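Local coordinates for protein gene activator AphA (Vibrio cholerae, PDB 1YG2) that activates virulence genes in the cholera bacterium as a winged-helix transcription factor, probably by binding promoter DNA as a dimer, at residues 7-12 and 77-82; 52-57 and 70-75; 131-136 and 153-158. All blocks are in the same frame, centred on the assembly; numbering follows the deposited sequence.

How the interactions relate
Interactions 1 and 2 belong to one folded unit, the PadR-like winged-helix part, and touch each other where L8 and L11 meet V53 and G75; both use helix 73-84. Interaction 1 is buried and mostly aliphatic, as suits two helices packed inside the fold, with W82 at its border facing the second subunit. Interaction 2 is partly buried and relies on backbone bonds and a helix cap, with apolar residues on one sheet face and hydroxyl residues on the other. Interaction 3, in the C-terminal helices and about 25 Å and 32 Å from them centre to centre, adds a salt bridge to its leucine contacts; like interaction 1 it adjoins the second subunit.

Interaction 1 of 3, residues 7-12 and 77-82; sequences ILTVLS and SALGEW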
ATOM      1  N   ILE A   7      -3.551 -18.128   8.080  1.00 34.91           N
ATOM      2  CA  ILE A   7      -4.325 -19.165   8.755  1.00 34.33           C
ATOM      3  C   ILE A   7      -3.395 -20.166   9.448  1.00 35.79           C
ATOM      4  O   ILE A   7      -3.657 -20.589  10.578  1.00 37.79           O
ATOM      5  CB  ILE A   7      -5.217 -19.903   7.755  1.00 36.44           C
ATOM      6  CG1 ILE A   7      -6.227 -18.920   7.156  1.00 35.86           C
ATOM      7  CG2 ILE A   7      -5.925 -21.057   8.437  1.00 35.49           C
ATOM      8  CD1 ILE A   7      -6.971 -19.473   5.951  1.00 34.48           C
ATOM      9  N   LEU A   8      -2.309 -20.544   8.788  1.00 32.39           N
ATOM     10  CA  LEU A   8      -1.372 -21.481   9.401  1.00 35.01           C
ATOM     11  C   LEU A   8      -0.803 -20.911  10.701  1.00 35.25           C
ATOM     12  O   LEU A   8      -0.567 -21.641  11.667  1.00 35.89           O
ATOM     13  CB  LEU A   8      -0.234 -21.808   8.428  1.00 33.68           C
ATOM     14  CG  LEU A   8      -0.596 -22.685   7.215  1.00 35.54           C
ATOM     15  CD1 LEU A   8       0.639 -22.991   6.379  1.00 36.04           C
ATOM     16  CD2 LEU A   8      -1.184 -23.987   7.706  1.00 35.59           C
ATOM     17  N   THR A   9      -0.580 -19.603  10.722  1.00 35.64           N
ATOM     18  CA  THR A   9      -0.033 -18.938  11.905  1.00 35.12           C
ATOM     19  C   THR A   9      -0.945 -19.165  13.102  1.00 35.82           C
ATOM     20  O   THR A   9      -0.493 -19.478  14.203  1.00 37.01           O
ATOM     21  CB  THR A   9       0.097 -17.426  11.678  1.00 36.86           C
ATOM     22  OG1 THR A   9       0.909 -17.191  10.523  1.00 35.05           O
ATOM     23  CG2 THR A   9       0.726 -16.754  12.898  1.00 37.12           C
ATOM     24  N   VAL A  10      -2.239 -19.001  12.887  1.00 37.20           N
ATOM     25  CA  VAL A  10      -3.191 -19.209  13.961  1.00 38.50           C
ATOM     26  C   VAL A  10      -3.021 -20.621  14.517  1.00 40.08           C
ATOM     27  O   VAL A  10      -2.827 -20.812  15.714  1.00 40.34           O
ATOM     28  CB  VAL A  10      -4.637 -19.053  13.451  1.00 38.10           C
ATOM     29  CG1 VAL A  10      -5.622 -19.357  14.569  1.00 39.66           C
ATOM     30  CG2 VAL A  10      -4.850 -17.656  12.913  1.00 37.63           C
ATOM     31  N   LEU A  11      -3.076 -21.605  13.628  1.00 40.12           N
ATOM     32  CA  LEU A  11      -2.965 -23.000  14.023  1.00 40.52           C
ATOM     33  C   LEU A  11      -1.620 -23.389  14.600  1.00 40.92           C
ATOM     34  O   LEU A  11      -1.507 -24.411  15.263  1.00 42.05           O
ATOM     35  CB  LEU A  11      -3.304 -23.908  12.830  1.00 40.41           C
ATOM     36  CG  LEU A  11      -4.749 -23.766  12.337  1.00 40.88           C
ATOM     37  CD1 LEU A  11      -4.960 -24.563  11.061  1.00 41.10           C
ATOM     38  CD2 LEU A  11      -5.703 -24.250  13.432  1.00 43.04           C
ATOM     39  N   SER A  12      -0.594 -22.590  14.355  1.00 43.81           N
ATOM     40  CA  SER A  12       0.723 -22.929  14.887  1.00 48.65           C
ATOM     41  C   SER A  12       0.798 -22.805  16.406  1.00 49.58           C
ATOM     42  O   SER A  12       1.651 -23.419  17.037  1.00 48.21           O
ATOM     43  CB  SER A  12       1.801 -22.054  14.251  1.00 50.53           C
ATOM     44  OG  SER A  12       1.921 -22.351  12.876  1.00 54.22           O
ATOM     45  N   SER A  77       6.032 -26.752   7.795  1.00 34.67           N
ATOM     46  CA  SER A  77       7.144 -26.557   6.881  1.00 34.43           C
ATOM     47  C   SER A  77       6.864 -25.387   5.935  1.00 33.77           C
ATOM     48  O   SER A  77       7.739 -24.565   5.680  1.00 35.12           O
ATOM     49  CB  SER A  77       7.395 -27.846   6.089  1.00 35.19           C
ATOM     50  OG  SER A  77       8.430 -27.669   5.144  1.00 39.60           O
ATOM     51  N   ALA A  78       5.640 -25.302   5.424  1.00 32.54           N
ATOM     52  CA  ALA A  78       5.271 -24.220   4.511  1.00 34.62           C
ATOM     53  C   ALA A  78       5.283 -22.858   5.214  1.00 34.52           C
ATOM     54  O   ALA A  78       5.657 -21.848   4.616  1.00 32.30           O
ATOM     55  CB  ALA A  78       3.880 -24.482   3.911  1.00 32.57           C
ATOM     56  N   LEU A  79       4.861 -22.837   6.476  1.00 33.27           N
ATOM     57  CA  LEU A  79       4.839 -21.594   7.247  1.00 35.04           C
ATOM     58  C   LEU A  79       6.280 -21.114   7.427  1.00 35.83           C
ATOM     59  O   LEU A  79       6.576 -19.934   7.263  1.00 37.02           O
ATOM     60  CB  LEU A  79       4.177 -21.818   8.618  1.00 31.23           C
ATOM     61  CG  LEU A  79       4.030 -20.608   9.546  1.00 35.78           C
ATOM     62  CD1 LEU A  79       3.112 -19.562   8.910  1.00 30.06           C
ATOM     63  CD2 LEU A  79       3.468 -21.064  10.887  1.00 32.27           C
ATOM     64  N   GLY A  80       7.175 -22.040   7.759  1.00 39.23           N
ATOM     65  CA  GLY A  80       8.573 -21.685   7.942  1.00 37.93           C
ATOM     66  C   GLY A  80       9.211 -21.174   6.663  1.00 39.01           C
ATOM     67  O   GLY A  80       9.958 -20.206   6.685  1.00 39.83           O
ATOM     68  N   GLU A  81       8.901 -21.823   5.546  1.00 39.46           N
ATOM     69  CA  GLU A  81       9.439 -21.453   4.242  1.00 41.38           C
ATOM     70  C   GLU A  81       8.968 -20.058   3.860  1.00 40.50           C
ATOM     71  O   GLU A  81       9.724 -19.250   3.323  1.00 39.34           O
ATOM     72  CB  GLU A  81       8.958 -22.467   3.214  1.00 44.56           C
ATOM     73  CG  GLU A  81       9.469 -22.283   1.807  1.00 52.89           C
ATOM     74  CD  GLU A  81       8.951 -23.377   0.878  1.00 59.58           C
ATOM     75  OE1 GLU A  81       9.103 -24.571   1.224  1.00 61.22           O
ATOM     76  OE2 GLU A  81       8.384 -23.047  -0.188  1.00 63.68           O
ATOM     77  N   TRP A  82       7.702 -19.788   4.136  1.00 40.31           N
ATOM     78  CA  TRP A  82       7.113 -18.490   3.846  1.00 41.39           C
ATOM     79  C   TRP A  82       7.854 -17.430   4.650  1.00 42.77           C
ATOM     80  O   TRP A  82       8.286 -16.406   4.120  1.00 41.22           O
ATOM     81  CB  TRP A  82       5.644 -18.510   4.252  1.00 40.00           C
ATOM     82  CG  TRP A  82       4.974 -17.179   4.296  1.00 38.94           C
ATOM     83  CD1 TRP A  82       4.674 -16.373   3.235  1.00 38.49           C
ATOM     84  CD2 TRP A  82       4.449 -16.530   5.457  1.00 35.46           C
ATOM     85  NE1 TRP A  82       3.980 -15.261   3.665  1.00 38.10           N
ATOM     86  CE2 TRP A  82       3.828 -15.335   5.025  1.00 37.89           C
ATOM     87  CE3 TRP A  82       4.432 -16.848   6.820  1.00 37.22           C
ATOM     88  CZ2 TRP A  82       3.207 -14.449   5.914  1.00 36.24           C
ATOM     89  CZ3 TRP A  82       3.813 -15.967   7.705  1.00 38.87           C
ATOM     90  CH2 TRP A  82       3.205 -14.782   7.243  1.00 37.61           C
TER
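L79 reaches from helix 77-82 to L8 and T9 on helix 7-12, and gives the largest share of the contact. Its CB leaves the helix toward the partner segment, and CG stands anti to the backbone N (chi1 -178°), which carries the branch point toward helix 7-12. There the chain forks. CD1 lies 4.1 Å from L8 CB and 3.6 Å from T9 OG1, and the side chains of T9 and L79 cross at about a right angle. CD2, the other branch, faces S12, where the modelled closeness of the serine hydroxyl is doubtful; the methyl also lies 3.9 Å from S12 CB. A forked leucine suits this place because its two methyls serve different turns of the same helix.

Beside it, L8 CD1 rests 4.3 Å from A78 CB; the single methyl of A78 lets the longer leucine come alongside. T9 can sit in this apolar setting because its hydroxyl is bonded to the carbonyl of H5, one turn earlier in its own helix. W82 closes the border: its ring stacks on H5, NE1 is bonded to E95 of the second subunit, and K99 of that subunit makes a cation-pi contact with it. The axes of the short segments come within 10.0 Å, at 119° between their directions, and the segments bury 203 Å² in all. L8 also touches M47, V53 and I71, so the joint extends to helix 37-49 and both strands. This packing is consistent with the PadR-like form of the winged-helix fold, in which a further helix follows the wing.

Interaction 2 of 3, residues 52-57 and 70-75; sequences LVTCVL and SITQAG
The flat groups joining L52 and T54 to T72 and S70 are peptide units, since no aromatic or charged side chain takes part. T72 N approaches L52 O from above the carbonyl plane, 49° out of it, at 3.1 Å. T54 N lies almost straight beyond S70 O at 2.9 Å, along the C=O axis, whereas S70 N reaches T54 O at 3.0 Å, tilted 29° from that carbonyl's plane. The last two bonds make T54 and S70 an antiparallel hydrogen-bonded pair; V53 and I71 form the adjacent non-hydrogen-bonded pair.

Just past the strand, T72 is the N-cap of helix 73-84. With chi1 at 64°, OG1 lies between its own backbone N and carbonyl carbon, where it accepts a 3.1 Å bond from G75 N while also bonding G51 O. A threonine thus supplies both a capping oxygen and a methyl: T72 CG2 meets T54 CG2 at 3.2 Å, tighter than usual packing. Glycine suits position 75 because a beta carbon there would run into L52 O; the bare G75 CA comes within 3.3 Å of that oxygen in a CA-H...O contact. L52 itself turns its tip back, with CD2 4.1 Å from A74 CB.

The two sheet faces differ in character. V53 and I71 point to the apolar side and pack on helix 3-13, against L8, L11 and S12, while T54 and S70 point to the other face. S70 OG bonds D15, beyond that helix, and backbone bonds between V56 and V68 carry the two-stranded wing toward its unmodelled tip. The wing therefore lies over helix 3-13 and runs directly into the start of helix 73-84.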
ATOM      1  N   LEU A  52      -1.882 -29.465   4.463  1.00 33.77           N
ATOM      2  CA  LEU A  52      -1.245 -28.474   5.333  1.00 35.50           C
ATOM      3  C   LEU A  52      -1.955 -28.421   6.677  1.00 38.41           C
ATOM      4  O   LEU A  52      -1.404 -27.928   7.662  1.00 38.03           O
ATOM      5  CB  LEU A  52      -1.296 -27.085   4.696  1.00 33.57           C
ATOM      6  CG  LEU A  52      -0.682 -26.975   3.297  1.00 33.84           C
ATOM      7  CD1 LEU A  52      -0.819 -25.543   2.775  1.00 30.32           C
ATOM      8  CD2 LEU A  52       0.778 -27.400   3.369  1.00 31.91           C
ATOM      9  N   VAL A  53      -3.192 -28.906   6.697  1.00 40.82           N
ATOM     10  CA  VAL A  53      -3.998 -28.957   7.913  1.00 45.78           C
ATOM     11  C   VAL A  53      -4.825 -30.242   7.896  1.00 48.75           C
ATOM     12  O   VAL A  53      -5.097 -30.792   6.830  1.00 49.41           O
ATOM     13  CB  VAL A  53      -4.972 -27.745   8.012  1.00 45.97           C
ATOM     14  CG1 VAL A  53      -4.189 -26.434   7.929  1.00 44.16           C
ATOM     15  CG2 VAL A  53      -6.024 -27.824   6.914  1.00 42.21           C
ATOM     16  N   THR A  54      -5.200 -30.730   9.076  1.00 52.85           N
ATOM     17  CA  THR A  54      -6.024 -31.933   9.196  1.00 57.38           C
ATOM     18  C   THR A  54      -7.165 -31.634  10.154  1.00 60.02           C
ATOM     19  O   THR A  54      -7.221 -30.549  10.730  1.00 61.99           O
ATOM     20  CB  THR A  54      -5.235 -33.153   9.740  1.00 56.73           C
ATOM     21  OG1 THR A  54      -4.622 -32.828  10.994  1.00 56.66           O
ATOM     22  CG2 THR A  54      -4.171 -33.576   8.753  1.00 60.28           C
ATOM     23  N   CYS A  55      -8.071 -32.591  10.318  1.00 63.43           N
ATOM     24  CA  CYS A  55      -9.209 -32.425  11.216  1.00 67.22           C
ATOM     25  C   CYS A  55      -9.196 -33.425  12.358  1.00 69.66           C
ATOM     26  O   CYS A  55      -8.746 -34.560  12.199  1.00 70.25           O
ATOM     27  CB  CYS A  55     -10.517 -32.576  10.454  1.00 67.00           C
ATOM     28  SG  CYS A  55     -10.916 -31.180   9.440  1.00 70.62           S
ATOM     29  N   VAL A  56      -9.705 -32.988  13.504  1.00 72.68           N
ATOM     30  CA  VAL A  56      -9.776 -33.825  14.697  1.00 75.93           C
ATOM     31  C   VAL A  56     -11.149 -33.636  15.341  1.00 77.94           C
ATOM     32  O   VAL A  56     -11.884 -32.710  14.991  1.00 78.22           O
ATOM     33  CB  VAL A  56      -8.681 -33.427  15.710  1.00 76.54           C
ATOM     34  CG1 VAL A  56      -8.665 -34.402  16.874  1.00 77.27           C
ATOM     35  CG2 VAL A  56      -7.327 -33.391  15.018  1.00 76.99           C
ATOM     36  N   LEU A  57     -11.494 -34.508  16.283  1.00 81.31           N
ATOM     37  CA  LEU A  57     -12.786 -34.420  16.961  1.00 83.40           C
ATOM     38  C   LEU A  57     -12.669 -33.930  18.400  1.00 84.60           C
ATOM     39  O   LEU A  57     -13.037 -32.795  18.711  1.00 84.93           O
ATOM     40  CB  LEU A  57     -13.485 -35.781  16.941  1.00 84.04           C
ATOM     41  CG  LEU A  57     -13.818 -36.331  15.554  1.00 85.27           C
ATOM     42  CD1 LEU A  57     -14.455 -37.706  15.699  1.00 85.72           C
ATOM     43  CD2 LEU A  57     -14.752 -35.370  14.820  1.00 84.91           C
ATOM     44  N   SER A  70      -6.168 -28.692  12.792  1.00 44.15           N
ATOM     45  CA  SER A  70      -4.832 -28.768  13.358  1.00 43.25           C
ATOM     46  C   SER A  70      -3.800 -28.628  12.244  1.00 43.00           C
ATOM     47  O   SER A  70      -4.022 -29.107  11.131  1.00 43.77           O
ATOM     48  CB  SER A  70      -4.658 -30.113  14.063  1.00 41.22           C
ATOM     49  OG  SER A  70      -3.381 -30.205  14.660  1.00 42.35           O
ATOM     50  N   ILE A  71      -2.679 -27.974  12.531  1.00 41.54           N
ATOM     51  CA  ILE A  71      -1.637 -27.806  11.515  1.00 39.70           C
ATOM     52  C   ILE A  71      -0.817 -29.094  11.399  1.00 40.48           C
ATOM     53  O   ILE A  71      -0.577 -29.766  12.402  1.00 41.48           O
ATOM     54  CB  ILE A  71      -0.690 -26.644  11.872  1.00 39.48           C
ATOM     55  CG1 ILE A  71       0.158 -26.270  10.652  1.00 37.85           C
ATOM     56  CG2 ILE A  71       0.210 -27.032  13.047  1.00 37.78           C
ATOM     57  CD1 ILE A  71       1.062 -25.067  10.876  1.00 37.92           C
ATOM     58  N   THR A  72      -0.404 -29.451  10.183  1.00 38.82           N
ATOM     59  CA  THR A  72       0.396 -30.665   9.987  1.00 36.78           C
ATOM     60  C   THR A  72       1.856 -30.290   9.811  1.00 35.12           C
ATOM     61  O   THR A  72       2.186 -29.113   9.708  1.00 34.43           O
ATOM     62  CB  THR A  72      -0.027 -31.439   8.733  1.00 38.59           C
ATOM     63  OG1 THR A  72       0.225 -30.636   7.570  1.00 39.72           O
ATOM     64  CG2 THR A  72      -1.504 -31.807   8.801  1.00 35.75           C
ATOM     65  N   GLN A  73       2.730 -31.288   9.779  1.00 33.47           N
ATOM     66  CA  GLN A  73       4.151 -31.024   9.605  1.00 32.54           C
ATOM     67  C   GLN A  73       4.374 -30.283   8.291  1.00 33.97           C
ATOM     68  O   GLN A  73       5.239 -29.405   8.201  1.00 33.85           O
ATOM     69  CB  GLN A  73       4.951 -32.328   9.598  1.00 33.07           C
ATOM     70  CG  GLN A  73       6.439 -32.114   9.347  1.00 33.06           C
ATOM     71  CD  GLN A  73       7.045 -31.136  10.349  1.00 37.87           C
ATOM     72  OE1 GLN A  73       6.561 -31.018  11.471  1.00 35.49           O
ATOM     73  NE2 GLN A  73       8.110 -30.445   9.954  1.00 36.32           N
ATOM     74  N   ALA A  74       3.593 -30.635   7.272  1.00 33.08           N
ATOM     75  CA  ALA A  74       3.707 -29.980   5.969  1.00 33.78           C
ATOM     76  C   ALA A  74       3.293 -28.522   6.145  1.00 33.83           C
ATOM     77  O   ALA A  74       3.933 -27.611   5.619  1.00 31.52           O
ATOM     78  CB  ALA A  74       2.801 -30.659   4.949  1.00 33.17           C
ATOM     79  N   GLY A  75       2.211 -28.314   6.891  1.00 33.69           N
ATOM     80  CA  GLY A  75       1.745 -26.963   7.151  1.00 33.27           C
ATOM     81  C   GLY A  75       2.835 -26.187   7.879  1.00 33.96           C
ATOM     82  O   GLY A  75       3.112 -25.030   7.560  1.00 33.71           O
TER

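Interaction 3 of 3, residues 131-136 and 153-158; sequences EIEAAY and TLRRNL
E133 of helix 108-136 and R155 of helix 145-177 form a salt bridge across an antiparallel helical hairpin in the C-terminal part of the protein. The two segments run at 151° to each other, with axes 10.8 Å apart. E133 points at the partner helix, with CG anti to its backbone N and an extended chain beyond, whereas R155 bends at chi2 and chi3, which set CD and NE so that the chain doubles toward E133. The two side chains cross obliquely, their carboxylate and guanidinium planes 38° apart.

Next to the charged pair, toward I132, lies an apolar layer. L154 CD2 fits against I132 CG2 at 3.8 Å and E133 CB at 3.9 Å, so the aliphatic root of the glutamate shares in the packing. L158 approaches E133 at about a right angle and sets CD2 3.7 Å from E133 OE1. Leucines fit this inner side, where L154 also touches Y129 and L158 reaches V126; an acid and a long base suit its margin.

R155 is shared between subunits, because its NH2 forms a salt bridge with E170 of the second subunit while its chain packs on W167 there. The guanidinium thus links the hairpin to the dimer partner. Toward E133 it uses NH1, which meets the syn lone pair of OE2 at 3.1 Å in a bent bond, with an N-H...O angle of 138°.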
ATOM      1  N   GLU A 131      -9.568   3.967  19.584  1.00 45.22           N
ATOM      2  CA  GLU A 131     -10.475   3.522  20.636  1.00 45.72           C
ATOM      3  C   GLU A 131     -10.068   2.134  21.081  1.00 44.80           C
ATOM      4  O   GLU A 131     -10.010   1.837  22.278  1.00 44.00           O
ATOM      5  CB  GLU A 131     -11.916   3.471  20.128  1.00 48.60           C
ATOM      6  CG  GLU A 131     -12.581   4.833  20.011  1.00 58.76           C
ATOM      7  CD  GLU A 131     -14.054   4.747  19.618  1.00 65.30           C
ATOM      8  OE1 GLU A 131     -14.790   3.932  20.227  1.00 68.95           O
ATOM      9  OE2 GLU A 131     -14.474   5.506  18.710  1.00 66.22           O
ATOM     10  N   ILE A 132      -9.789   1.278  20.107  1.00 42.45           N
ATOM     11  CA  ILE A 132      -9.393  -0.087  20.403  1.00 40.11           C
ATOM     12  C   ILE A 132      -8.074  -0.139  21.148  1.00 39.61           C
ATOM     13  O   ILE A 132      -7.948  -0.881  22.110  1.00 38.79           O
ATOM     14  CB  ILE A 132      -9.281  -0.916  19.116  1.00 40.96           C
ATOM     15  CG1 ILE A 132     -10.674  -1.093  18.512  1.00 38.82           C
ATOM     16  CG2 ILE A 132      -8.626  -2.264  19.416  1.00 38.24           C
ATOM     17  CD1 ILE A 132     -10.664  -1.568  17.082  1.00 43.15           C
ATOM     18  N   GLU A 133      -7.098   0.658  20.718  1.00 40.06           N
ATOM     19  CA  GLU A 133      -5.792   0.662  21.373  1.00 41.06           C
ATOM     20  C   GLU A 133      -5.882   1.077  22.845  1.00 41.87           C
ATOM     21  O   GLU A 133      -5.320   0.417  23.717  1.00 39.74           O
ATOM     22  CB  GLU A 133      -4.817   1.588  20.635  1.00 42.11           C
ATOM     23  CG  GLU A 133      -3.446   1.686  21.304  1.00 44.40           C
ATOM     24  CD  GLU A 133      -2.464   2.576  20.548  1.00 47.87           C
ATOM     25  OE1 GLU A 133      -2.903   3.562  19.922  1.00 49.35           O
ATOM     26  OE2 GLU A 133      -1.245   2.305  20.595  1.00 49.57           O
ATOM     27  N   ALA A 134      -6.592   2.166  23.121  1.00 43.44           N
ATOM     28  CA  ALA A 134      -6.731   2.641  24.496  1.00 45.09           C
ATOM     29  C   ALA A 134      -7.418   1.600  25.378  1.00 46.91           C
ATOM     30  O   ALA A 134      -7.046   1.400  26.536  1.00 48.64           O
ATOM     31  CB  ALA A 134      -7.519   3.947  24.518  1.00 44.99           C
ATOM     32  N   ALA A 135      -8.406   0.920  24.811  1.00 48.07           N
ATOM     33  CA  ALA A 135      -9.178  -0.077  25.537  1.00 48.41           C
ATOM     34  C   ALA A 135      -8.504  -1.420  25.808  1.00 49.00           C
ATOM     35  O   ALA A 135      -8.714  -2.006  26.870  1.00 50.61           O
ATOM     36  CB  ALA A 135     -10.504  -0.304  24.826  1.00 48.78           C
ATOM     37  N   TYR A 136      -7.700  -1.918  24.873  1.00 46.82           N
ATOM     38  CA  TYR A 136      -7.059  -3.211  25.079  1.00 46.45           C
ATOM     39  C   TYR A 136      -5.552  -3.235  24.907  1.00 45.44           C
ATOM     40  O   TYR A 136      -4.912  -4.203  25.306  1.00 46.40           O
ATOM     41  CB  TYR A 136      -7.658  -4.263  24.133  1.00 48.24           C
ATOM     42  CG  TYR A 136      -9.161  -4.313  24.145  1.00 47.45           C
ATOM     43  CD1 TYR A 136      -9.909  -3.397  23.412  1.00 48.02           C
ATOM     44  CD2 TYR A 136      -9.836  -5.227  24.945  1.00 47.71           C
ATOM     45  CE1 TYR A 136     -11.297  -3.386  23.480  1.00 48.15           C
ATOM     46  CE2 TYR A 136     -11.228  -5.224  25.025  1.00 48.94           C
ATOM     47  CZ  TYR A 136     -11.948  -4.300  24.293  1.00 48.81           C
ATOM     48  OH  TYR A 136     -13.319  -4.274  24.388  1.00 52.69           O
ATOM     49  N   THR A 153       0.382  -4.690  15.028  1.00 33.25           N
ATOM     50  CA  THR A 153      -0.312  -4.735  13.747  1.00 32.98           C
ATOM     51  C   THR A 153      -1.379  -3.649  13.729  1.00 33.97           C
ATOM     52  O   THR A 153      -1.617  -3.024  12.697  1.00 31.30           O
ATOM     53  CB  THR A 153      -0.976  -6.092  13.485  1.00 32.68           C
ATOM     54  OG1 THR A 153      -1.951  -6.346  14.496  1.00 35.06           O
ATOM     55  CG2 THR A 153       0.073  -7.198  13.463  1.00 32.40           C
ATOM     56  N   LEU A 154      -2.018  -3.422  14.874  1.00 33.89           N
ATOM     57  CA  LEU A 154      -3.036  -2.377  14.962  1.00 34.61           C
ATOM     58  C   LEU A 154      -2.357  -1.027  14.711  1.00 34.12           C
ATOM     59  O   LEU A 154      -2.844  -0.202  13.934  1.00 31.99           O
ATOM     60  CB  LEU A 154      -3.700  -2.370  16.357  1.00 35.43           C
ATOM     61  CG  LEU A 154      -4.664  -1.205  16.641  1.00 39.51           C
ATOM     62  CD1 LEU A 154      -5.767  -1.200  15.614  1.00 40.07           C
ATOM     63  CD2 LEU A 154      -5.261  -1.329  18.031  1.00 41.21           C
ATOM     64  N   ARG A 155      -1.215  -0.817  15.357  1.00 33.96           N
ATOM     65  CA  ARG A 155      -0.479   0.437  15.221  1.00 37.88           C
ATOM     66  C   ARG A 155      -0.081   0.759  13.781  1.00 38.10           C
ATOM     67  O   ARG A 155       0.054   1.929  13.420  1.00 37.88           O
ATOM     68  CB  ARG A 155       0.788   0.406  16.085  1.00 40.26           C
ATOM     69  CG  ARG A 155       0.559   0.089  17.556  1.00 44.19           C
ATOM     70  CD  ARG A 155       0.474   1.331  18.387  1.00 42.30           C
ATOM     71  NE  ARG A 155       1.577   2.237  18.085  1.00 44.24           N
ATOM     72  CZ  ARG A 155       1.470   3.557  18.169  1.00 44.69           C
ATOM     73  NH1 ARG A 155       0.314   4.090  18.555  1.00 44.99           N
ATOM     74  NH2 ARG A 155       2.487   4.340  17.830  1.00 41.76           N
ATOM     75  N   ARG A 156       0.112  -0.262  12.950  1.00 40.99           N
ATOM     76  CA  ARG A 156       0.513  -0.003  11.566  1.00 41.51           C
ATOM     77  C   ARG A 156      -0.563   0.743  10.781  1.00 40.79           C
ATOM     78  O   ARG A 156      -0.264   1.711  10.082  1.00 40.48           O
ATOM     79  CB  ARG A 156       0.855  -1.308  10.842  1.00 43.05           C
ATOM     80  CG  ARG A 156       1.676  -1.076   9.583  1.00 46.07           C
ATOM     81  CD  ARG A 156       1.412  -2.117   8.512  1.00 49.96           C
ATOM     82  NE  ARG A 156       0.874  -1.477   7.317  1.00 54.77           N
ATOM     83  CZ  ARG A 156      -0.409  -1.488   6.972  1.00 54.73           C
ATOM     84  NH1 ARG A 156      -1.295  -2.122   7.727  1.00 56.12           N
ATOM     85  NH2 ARG A 156      -0.811  -0.834   5.890  1.00 55.33           N
ATOM     86  N   ASN A 157      -1.811   0.293  10.884  1.00 44.59           N
ATOM     87  CA  ASN A 157      -2.910   0.942  10.164  1.00 45.95           C
ATOM     88  C   ASN A 157      -2.971   2.373  10.610  1.00 43.26           C
ATOM     89  O   ASN A 157      -3.116   3.293   9.813  1.00 44.28           O
ATOM     90  CB  ASN A 157      -4.264   0.332  10.518  1.00 51.54           C
ATOM     91  CG  ASN A 157      -4.333  -1.134  10.246  1.00 56.31           C
ATOM     92  OD1 ASN A 157      -4.345  -1.563   9.090  1.00 60.60           O
ATOM     93  ND2 ASN A 157      -4.378  -1.927  11.312  1.00 57.22           N
ATOM     94  N   LEU A 158      -2.872   2.538  11.915  1.00 42.87           N
ATOM     95  CA  LEU A 158      -2.952   3.844  12.527  1.00 43.14           C
ATOM     96  C   LEU A 158      -1.949   4.839  11.963  1.00 42.68           C
ATOM     97  O   LEU A 158      -2.330   5.869  11.394  1.00 44.34           O
ATOM     98  CB  LEU A 158      -2.759   3.703  14.035  1.00 43.75           C
ATOM     99  CG  LEU A 158      -3.208   4.894  14.872  1.00 46.89           C
ATOM    100  CD1 LEU A 158      -4.702   5.109  14.670  1.00 47.92           C
ATOM    101  CD2 LEU A 158      -2.899   4.630  16.344  1.00 48.78           C
TER